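Local coordinates for uncharacterized protein BAD_0989 (Bifidobacterium adolescentis ATCC 15703, PDB 3CYM) that is uncharacterised but probably acts as a 3'-5' exonuclease on nucleic acids, resembling ribonuclease D in its domains, at residues V354-E357 / R362-V365. Sequence-based numbering, arbitrary orientation.
Sequences VWKE and RLQV
Trp355 and Leu363 bring the short helix 352-358 and the start of helix 360-380 together, with their CA atoms 5.8 Å apart and a single non-helical residue between the helices. The apolar side chains of Trp355 and Leu363 carry the contact. The indole of Trp355 reaches across with the benzene part of its ring system. Its edge, not its face, packs against the Arg362-Leu363 peptide by van der Waals contact. Trp355 CZ3 lies 3.7 Å from Arg362 O and 3.8 Å from Arg362 CB, while Trp355 CE3 sits 3.8 Å from Leu363 N. With CG anti to the carbonyl carbon and beside the backbone N (chi1 -76°), the benzene edge is set against that peptide. Its NE1 is hydrogen-bonded to Pro349 O, which ties the ring to the loop before its own helix.

Leu363 fills the other half of the contact with its forked end. Leu363 CD1 touches Trp355 CB at 3.8 Å, and Leu363 CD2 rests 3.8 Å from Lys356 CB. The rest of the lysine chain leads away. Of the Arg362 side chain, CB makes the contact; its extended chain runs on to a salt bridge with Asp400 and a cation-pi contact with Trp398, whose ring also meets Trp355. Putting an alanine at Trp355 would probably open a gap beside the Arg362-Leu363 peptide and leave Pro349 O without its indole donor. The arrangement is two consecutive helices packed across a one-residue break, pinned by Trp355 and Leu363, within the all-helical C-terminal domain of the HRDC-like class.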
ATOM      1  N   VAL A 354       0.244  17.909 -20.918  1.00 30.23           N
ATOM      2  CA  VAL A 354       0.452  17.135 -22.153  1.00 35.80           C
ATOM      3  C   VAL A 354      -0.780  17.194 -23.063  1.00 39.00           C
ATOM      4  O   VAL A 354      -0.652  17.447 -24.265  1.00 42.04           O
ATOM      5  CB  VAL A 354       0.799  15.654 -21.850  1.00 33.87           C
ATOM      6  CG1 VAL A 354       1.081  14.870 -23.144  1.00 31.49           C
ATOM      7  CG2 VAL A 354       1.987  15.571 -20.907  1.00 35.96           C
ATOM      8  N   TRP A 355      -1.961  16.965 -22.475  1.00 37.82           N
ATOM      9  CA  TRP A 355      -3.237  17.095 -23.177  1.00 33.84           C
ATOM     10  C   TRP A 355      -3.390  18.483 -23.796  1.00 35.59           C
ATOM     11  O   TRP A 355      -3.706  18.593 -24.970  1.00 33.63           O
ATOM     12  CB  TRP A 355      -4.417  16.856 -22.229  1.00 31.12           C
ATOM     13  CG  TRP A 355      -4.689  15.433 -21.848  1.00 32.07           C
ATOM     14  CD1 TRP A 355      -3.957  14.656 -20.998  1.00 32.19           C
ATOM     15  CD2 TRP A 355      -5.801  14.631 -22.267  1.00 33.11           C
ATOM     16  NE1 TRP A 355      -4.531  13.413 -20.878  1.00 30.98           N
ATOM     17  CE2 TRP A 355      -5.665  13.371 -21.646  1.00 33.42           C
ATOM     18  CE3 TRP A 355      -6.894  14.850 -23.120  1.00 32.78           C
ATOM     19  CZ2 TRP A 355      -6.585  12.333 -21.844  1.00 30.29           C
ATOM     20  CZ3 TRP A 355      -7.810  13.815 -23.314  1.00 29.18           C
ATOM     21  CH2 TRP A 355      -7.648  12.576 -22.676  1.00 28.26           C
ATOM     22  N   LYS A 356      -3.149  19.526 -22.999  1.00 34.63           N
ATOM     23  CA  LYS A 356      -3.336  20.920 -23.413  1.00 33.62           C
ATOM     24  C   LYS A 356      -2.386  21.340 -24.539  1.00 35.23           C
ATOM     25  O   LYS A 356      -2.797  22.006 -25.494  1.00 33.83           O
ATOM     26  CB  LYS A 356      -3.171  21.850 -22.204  1.00 33.26           C
ATOM     27  CG  LYS A 356      -3.652  23.280 -22.419  1.00 37.73           C
ATOM     28  CD  LYS A 356      -3.703  24.040 -21.098  1.00 40.62           C
ATOM     29  CE  LYS A 356      -4.389  25.391 -21.250  1.00 42.29           C
ATOM     30  NZ  LYS A 356      -3.465  26.443 -21.738  1.00 34.35           N
ATOM     31  N   GLU A 357      -1.125  20.930 -24.423  1.00 37.64           N
ATOM     32  CA  GLU A 357      -0.090  21.311 -25.382  1.00 40.65           C
ATOM     33  C   GLU A 357      -0.211  20.561 -26.712  1.00 37.33           C
ATOM     34  O   GLU A 357      -0.058  21.160 -27.776  1.00 36.40           O
ATOM     35  CB  GLU A 357       1.303  21.105 -24.772  1.00 42.49           C
ATOM     36  CG  GLU A 357       2.442  21.778 -25.532  1.00 49.23           C
ATOM     37  CD  GLU A 357       3.816  21.403 -24.993  1.00 56.28           C
ATOM     38  OE1 GLU A 357       4.711  21.095 -25.810  1.00 58.95           O
ATOM     39  OE2 GLU A 357       4.006  21.413 -23.757  1.00 57.40           O
ATOM     40  N   ARG A 362      -8.933  16.935 -27.950  1.00 24.82           N
ATOM     41  CA  ARG A 362      -9.233  15.840 -27.027  1.00 22.78           C
ATOM     42  C   ARG A 362      -9.526  16.369 -25.620  1.00 22.83           C
ATOM     43  O   ARG A 362     -10.420  15.856 -24.943  1.00 24.18           O
ATOM     44  CB  ARG A 362      -8.080  14.828 -26.979  1.00 25.92           C
ATOM     45  CG  ARG A 362      -7.960  13.938 -28.221  1.00 22.69           C
ATOM     46  CD  ARG A 362      -6.812  12.932 -28.113  1.00 18.36           C
ATOM     47  NE  ARG A 362      -6.584  12.223 -29.378  1.00 24.88           N
ATOM     48  CZ  ARG A 362      -5.671  11.271 -29.561  1.00 28.22           C
ATOM     49  NH1 ARG A 362      -4.878  10.889 -28.565  1.00 30.69           N
ATOM     50  NH2 ARG A 362      -5.547  10.694 -30.745  1.00 27.43           N
ATOM     51  N   LEU A 363      -8.778  17.396 -25.197  1.00 24.05           N
ATOM     52  CA  LEU A 363      -8.954  18.018 -23.878  1.00 20.51           C
ATOM     53  C   LEU A 363     -10.308  18.718 -23.694  1.00 22.47           C
ATOM     54  O   LEU A 363     -10.885  18.668 -22.599  1.00 25.52           O
ATOM     55  CB  LEU A 363      -7.801  18.976 -23.547  1.00 23.09           C
ATOM     56  CG  LEU A 363      -7.805  19.572 -22.123  1.00 21.07           C
ATOM     57  CD1 LEU A 363      -7.556  18.526 -21.034  1.00 17.35           C
ATOM     58  CD2 LEU A 363      -6.824  20.721 -21.994  1.00 23.72           C
ATOM     59  N   GLN A 364     -10.796  19.365 -24.753  1.00 23.74           N
ATOM     60  CA  GLN A 364     -12.122  19.986 -24.748  0.50 24.08           C
ATOM     61  C   GLN A 364     -13.224  18.984 -24.421  1.00 24.76           C
ATOM     62  O   GLN A 364     -14.136  19.280 -23.637  1.00 24.21           O
ATOM     63  CB  GLN A 364     -12.412  20.654 -26.091  0.50 24.46           C
ATOM     64  CG  GLN A 364     -12.489  22.164 -26.015  0.50 24.01           C
ATOM     65  CD  GLN A 364     -11.136  22.848 -26.015  0.50 26.13           C
ATOM     66  OE1 GLN A 364     -10.965  23.891 -25.388  0.50 24.72           O
ATOM     67  NE2 GLN A 364     -10.172  22.274 -26.728  0.50 22.66           N
ATOM     68  N   VAL A 365     -13.126  17.798 -25.022  1.00 21.48           N
ATOM     69  CA  VAL A 365     -14.046  16.686 -24.764  1.00 21.99           C
ATOM     70  C   VAL A 365     -13.906  16.174 -23.325  1.00 22.88           C
ATOM     71  O   VAL A 365     -14.911  15.960 -22.638  1.00 25.42           O
ATOM     72  CB  VAL A 365     -13.824  15.533 -25.778  1.00 22.70           C
ATOM     73  CG1 VAL A 365     -14.669  14.294 -25.427  1.00 18.60           C
ATOM     74  CG2 VAL A 365     -14.134  16.016 -27.186  1.00 23.10           C
TER